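PDB 6ZS0: DMATS type aromatic prenyltransferase from Streptomyces coelicolor, which probably catalyses the transfer of a dimethylallyl group to C5 of tryptophan, as an ABBA-barrel prenyltransferase of the DMATS type. Local coordinates for residues S8-Q13 against T62-S67; R15-V20 against A310-R315. All coordinates share one frame; numbering follows the deposited sequence.

Contact 1: residues S8-Q13 against T62-S67; sequences SFTGGQ and TPVEFS
Phe66 reaches from strand 64-70 to the barrel-facing side of helix 6-20 and sets the CE1-CZ corner of its ring against one turn of that helix. This is the outer helix layer of the ABBA barrel meeting the barrel wall; the axes of 8-13 and 64-67 run parallel to within about 5° and come to 10.1 Å at their closest. Phe66 CE1 lies 3.6 Å from Gln13 CB, an oblique approach. The carbonyl Thr10 O comes to the ring edge, near its plane, 3.6 Å from Phe66 CZ. The Gln13 amide stands almost perpendicular to the ring, at 88°. Gln13 OE1 is hydrogen-bonded to Ser345 OG, which helps hold the amide in place. An alanine here in place of Phe66 would take away the ring that meets Gln13 CB and Thr10 O, and would probably loosen the seat of the helix on the strand. Two residues earlier on the strand, Val64 meets Thr10. The Thr10 hydroxyl occupies the crowded position between the backbone N and the carbonyl carbon (chi1 65°) and is hydrogen-bonded to Leu6 O. That leaves the methyl, anti to the carbonyl carbon, facing the strand. Thr10 CG2 sits 3.8 Å from Val64 CG2 and 4.2 Å from Thr62 CG2.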
loop_
_atom_site.group_PDB
_atom_site.type_symbol
_atom_site.label_atom_id
_atom_site.label_comp_id
_atom_site.label_asym_id
_atom_site.label_seq_id
_atom_site.Cartn_x
_atom_site.Cartn_y
_atom_site.Cartn_z
ATOM N N SER A 8 -9.982 -16.474 7.493
ATOM C CA SER A 8 -9.274 -17.100 8.630
ATOM C C SER A 8 -7.778 -16.887 8.441
ATOM O O SER A 8 -7.071 -16.593 9.425
ATOM C CB SER A 8 -9.628 -18.549 8.808
ATOM O OG SER A 8 -9.086 -19.373 7.787
ATOM N N PHE A 9 -7.282 -17.013 7.216
ATOM C CA PHE A 9 -5.837 -16.961 6.933
ATOM C C PHE A 9 -5.337 -15.522 7.095
ATOM O O PHE A 9 -4.350 -15.293 7.830
ATOM C CB PHE A 9 -5.537 -17.520 5.543
ATOM C CG PHE A 9 -4.077 -17.481 5.185
ATOM C CD1 PHE A 9 -3.538 -16.399 4.513
ATOM C CD2 PHE A 9 -3.242 -18.537 5.507
ATOM C CE1 PHE A 9 -2.190 -16.369 4.170
ATOM C CE2 PHE A 9 -1.901 -18.504 5.155
ATOM C CZ PHE A 9 -1.376 -17.425 4.490
ATOM N N THR A 10 -5.977 -14.559 6.446
ATOM C CA THR A 10 -5.524 -13.133 6.500
ATOM C C THR A 10 -5.807 -12.580 7.891
ATOM O O THR A 10 -5.046 -11.728 8.346
ATOM C CB THR A 10 -6.140 -12.281 5.391
ATOM O OG1 THR A 10 -7.564 -12.181 5.541
ATOM C CG2 THR A 10 -5.768 -12.789 4.013
ATOM N N GLY A 11 -6.831 -13.087 8.544
ATOM C CA GLY A 11 -7.177 -12.702 9.931
ATOM C C GLY A 11 -6.128 -13.157 10.900
ATOM O O GLY A 11 -5.739 -12.363 11.783
ATOM N N GLY A 12 -5.646 -14.389 10.751
ATOM C CA GLY A 12 -4.548 -14.931 11.545
ATOM C C GLY A 12 -3.313 -14.080 11.363
ATOM O O GLY A 12 -2.653 -13.743 12.353
ATOM N N GLN A 13 -3.023 -13.679 10.122
ATOM C CA GLN A 13 -1.867 -12.812 9.831
ATOM C C GLN A 13 -2.064 -11.461 10.514
ATOM O O GLN A 13 -1.112 -10.958 11.082
ATOM C CB GLN A 13 -1.670 -12.671 8.324
ATOM C CG GLN A 13 -1.155 -13.949 7.674
ATOM C CD GLN A 13 -1.037 -13.830 6.182
ATOM O OE1 GLN A 13 -1.903 -13.257 5.515
ATOM N NE2 GLN A 13 0.096 -14.291 5.664
ATOM N N THR A 62 -3.943 -12.362 -3.737
ATOM C CA THR A 62 -4.567 -12.202 -2.400
ATOM C C THR A 62 -5.095 -10.775 -2.293
ATOM O O THR A 62 -4.360 -9.828 -2.550
ATOM C CB THR A 62 -3.599 -12.497 -1.259
ATOM O OG1 THR A 62 -2.989 -13.778 -1.431
ATOM C CG2 THR A 62 -4.312 -12.463 0.075
ATOM N N PRO A 63 -6.380 -10.527 -1.920
ATOM C CA PRO A 63 -6.882 -9.159 -1.880
ATOM C C PRO A 63 -6.632 -8.427 -0.569
ATOM O O PRO A 63 -7.441 -7.595 -0.155
ATOM C CB PRO A 63 -8.378 -9.380 -2.096
ATOM C CG PRO A 63 -8.644 -10.677 -1.382
ATOM C CD PRO A 63 -7.435 -11.535 -1.701
ATOM N N VAL A 64 -5.509 -8.759 0.076
ATOM C CA VAL A 64 -5.044 -8.176 1.342
ATOM C C VAL A 64 -3.534 -8.040 1.242
ATOM O O VAL A 64 -2.908 -8.967 0.707
ATOM C CB VAL A 64 -5.406 -9.048 2.544
ATOM C CG1 VAL A 64 -5.008 -8.388 3.846
ATOM C CG2 VAL A 64 -6.894 -9.402 2.577
ATOM N N GLU A 65 -3.020 -6.939 1.765
ATOM C CA GLU A 65 -1.571 -6.719 1.918
ATOM C C GLU A 65 -1.369 -5.992 3.227
ATOM O O GLU A 65 -2.264 -5.302 3.659
ATOM C CB GLU A 65 -1.012 -5.896 0.756
ATOM C CG GLU A 65 0.492 -5.647 0.861
ATOM C CD GLU A 65 1.042 -4.750 -0.238
ATOM O OE1 GLU A 65 0.734 -3.536 -0.212
ATOM O OE2 GLU A 65 1.769 -5.280 -1.125
ATOM N N PHE A 66 -0.256 -6.227 3.885
ATOM C CA PHE A 66 0.047 -5.550 5.159
ATOM C C PHE A 66 1.215 -4.602 4.967
ATOM O O PHE A 66 1.977 -4.729 3.988
ATOM C CB PHE A 66 0.388 -6.550 6.251
ATOM C CG PHE A 66 -0.742 -7.507 6.529
ATOM C CD1 PHE A 66 -0.730 -8.792 6.006
ATOM C CD2 PHE A 66 -1.833 -7.099 7.279
ATOM C CE1 PHE A 66 -1.771 -9.676 6.264
ATOM C CE2 PHE A 66 -2.878 -7.977 7.527
ATOM C CZ PHE A 66 -2.838 -9.269 7.035
ATOM N N SER A 67 1.330 -3.644 5.858
ATOM C CA SER A 67 2.553 -2.820 5.925
ATOM C C SER A 67 2.874 -2.487 7.374
ATOM O O SER A 67 1.952 -2.366 8.188
ATOM C CB SER A 67 2.450 -1.599 5.048
ATOM O OG SER A 67 1.476 -0.667 5.500
#

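Contact 2: residues R15-V20 against A310-R315; sequences RRLGSV and AALTER
Two helices on the outside of the ABBA barrel meet here, helix 6-20 and the C-terminal end of helix 303-312. The polar part is a side-on grip by Arg16 on one carbonyl oxygen. Arg16 NE gives a hydrogen bond of 2.7 Å to Ala311 O, in the carbonyl plane and on a lone pair. Arg16 NH2 gives a second hydrogen bond to Ala311 O, 2.9 Å long and nearly along the C=O axis. The bonds are moderately bent, with N-H...O angles of 152° and 139°. The oxygen lies almost in the guanidinium plane. A bend at chi3 (-55°) turns the guanidinium onto the C-terminus of helix 303-312, where the positive charge probably suits the partial negative charge of the carbonyls. Beside these two bonds the helices come close, with Arg16 CB 3.9 Å from Ala311 CB. That same Ala311 methyl is touched by Leu17 CD2 at 3.8 Å and, more loosely, by Val20 CG2. The other Leu17 branch, CD1, meets Leu312 CD2 at 3.7 Å where the two leucines cross obliquely. Thr313 then leaves the helix. The pair of leucines faces strand 64-70, while Arg15 packs on helix 25-39 and Val20 touches Val304 and Arg307.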
loop_
_atom_site.group_PDB
_atom_site.type_symbol
_atom_site.label_atom_id
_atom_site.label_comp_id
_atom_site.label_asym_id
_atom_site.label_seq_id
_atom_site.Cartn_x
_atom_site.Cartn_y
_atom_site.Cartn_z
ATOM N N ARG A 15 -3.745 -10.710 13.171
ATOM C CA ARG A 15 -3.629 -10.891 14.632
ATOM C C ARG A 15 -2.165 -11.021 15.034
ATOM O O ARG A 15 -1.756 -10.345 16.026
ATOM C CB ARG A 15 -4.422 -12.110 15.080
ATOM C CG ARG A 15 -5.926 -11.925 15.007
ATOM C CD ARG A 15 -6.606 -13.232 15.374
ATOM N NE ARG A 15 -8.044 -13.135 15.136
ATOM C CZ ARG A 15 -8.925 -12.618 15.988
ATOM N NH1 ARG A 15 -10.215 -12.583 15.673
ATOM N NH2 ARG A 15 -8.522 -12.158 17.155
ATOM N N ARG A 16 -1.410 -11.866 14.342
ATOM C CA ARG A 16 0.002 -12.134 14.706
ATOM C C ARG A 16 0.833 -10.889 14.424
ATOM O O ARG A 16 1.655 -10.514 15.271
ATOM C CB ARG A 16 0.536 -13.379 14.002
ATOM C CG ARG A 16 -0.178 -14.661 14.411
ATOM C CD ARG A 16 0.476 -15.886 13.814
ATOM N NE ARG A 16 0.578 -15.798 12.357
ATOM C CZ ARG A 16 -0.327 -16.250 11.502
ATOM N NH1 ARG A 16 -1.414 -16.852 11.936
ATOM N NH2 ARG A 16 -0.127 -16.114 10.202
ATOM N N LEU A 17 0.627 -10.238 13.283
ATOM C CA LEU A 17 1.359 -9.003 12.947
ATOM C C LEU A 17 0.969 -7.889 13.916
ATOM O O LEU A 17 1.861 -7.169 14.339
ATOM C CB LEU A 17 1.053 -8.586 11.506
ATOM C CG LEU A 17 1.760 -9.350 10.410
ATOM C CD1 LEU A 17 1.147 -8.971 9.064
ATOM C CD2 LEU A 17 3.263 -9.076 10.424
ATOM N N GLY A 18 -0.313 -7.757 14.252
ATOM C CA GLY A 18 -0.811 -6.728 15.191
ATOM C C GLY A 18 -0.107 -6.854 16.534
ATOM O O GLY A 18 0.301 -5.824 17.094
ATOM N N SER A 19 0.093 -8.076 17.004
ATOM C CA SER A 19 0.763 -8.335 18.306
ATOM C C SER A 19 2.232 -7.942 18.207
ATOM O O SER A 19 2.736 -7.254 19.134
ATOM C CB SER A 19 0.605 -9.744 18.731
ATOM O OG SER A 19 -0.761 -10.092 18.735
ATOM N N VAL A 20 2.892 -8.317 17.115
ATOM C CA VAL A 20 4.297 -7.916 16.847
ATOM C C VAL A 20 4.386 -6.381 16.889
ATOM O O VAL A 20 5.376 -5.880 17.405
ATOM C CB VAL A 20 4.815 -8.499 15.513
ATOM C CG1 VAL A 20 6.150 -7.880 15.095
ATOM C CG2 VAL A 20 4.943 -10.014 15.600
ATOM N N ALA A 310 8.112 -13.670 10.295
ATOM C CA ALA A 310 7.742 -14.977 10.891
ATOM C C ALA A 310 6.239 -15.008 11.215
ATOM O O ALA A 310 5.640 -16.079 11.081
ATOM C CB ALA A 310 8.621 -15.255 12.091
ATOM N N ALA A 311 5.639 -13.875 11.583
ATOM C CA ALA A 311 4.181 -13.713 11.797
ATOM C C ALA A 311 3.404 -14.003 10.511
ATOM O O ALA A 311 2.331 -14.625 10.595
ATOM C CB ALA A 311 3.878 -12.325 12.294
ATOM N N LEU A 312 3.885 -13.526 9.364
ATOM C CA LEU A 312 3.203 -13.733 8.055
ATOM C C LEU A 312 3.165 -15.225 7.761
ATOM O O LEU A 312 2.118 -15.728 7.348
ATOM C CB LEU A 312 3.974 -13.055 6.922
ATOM C CG LEU A 312 3.907 -11.539 6.811
ATOM C CD1 LEU A 312 5.004 -11.054 5.866
ATOM C CD2 LEU A 312 2.548 -11.086 6.321
ATOM N N THR A 313 4.298 -15.891 7.921
ATOM C CA THR A 313 4.470 -17.299 7.504
ATOM C C THR A 313 5.642 -17.951 8.215
ATOM O O THR A 313 6.628 -17.244 8.503
ATOM C CB THR A 313 4.695 -17.390 5.999
ATOM O OG1 THR A 313 4.853 -18.772 5.668
ATOM C CG2 THR A 313 5.904 -16.604 5.544
ATOM N N GLU A 314 5.560 -19.276 8.338
ATOM C CA GLU A 314 6.584 -20.174 8.936
ATOM C C GLU A 314 7.748 -20.406 7.965
ATOM O O GLU A 314 8.796 -20.869 8.430
ATOM C CB GLU A 314 5.944 -21.508 9.322
ATOM C CG GLU A 314 4.687 -21.346 10.165
ATOM N N ARG A 315 7.568 -20.094 6.681
ATOM C CA ARG A 315 8.607 -20.191 5.620
ATOM C C ARG A 315 9.879 -19.448 6.081
ATOM O O ARG A 315 9.766 -18.301 6.533
ATOM C CB ARG A 315 8.032 -19.605 4.323
ATOM C CG ARG A 315 8.761 -20.005 3.047
ATOM C CD ARG A 315 9.573 -18.859 2.492
ATOM N NE ARG A 315 8.820 -17.983 1.606
ATOM C CZ ARG A 315 9.237 -16.787 1.180
ATOM N NH1 ARG A 315 10.408 -16.301 1.569
ATOM N NH2 ARG A 315 8.476 -16.078 0.361
#

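Overall arrangement
Contacts 1 and 2 lie along helix 6-20, on the same side of the chain's centre, with their own centres about 10 Å apart. Contact 1 seats the helix on strand 64-70. Contact 2 ties the following turns to helix 303-312. They join in one apolar cluster, where Phe66 CG lies 3.5 Å from Leu17 CD1 and Phe66 CD1 lies 4.0 Å from Leu312 CD2. A polar link runs beside it, a probable hydrogen bond of 3.0 Å from Gln13 NE2 to Leu312 O. The N-terminal helix thus brings an early strand of the barrel together with a late helix. ABBA prenyltransferases hold their active site inside the barrel; both contacts lie on its outer, helix-covered side.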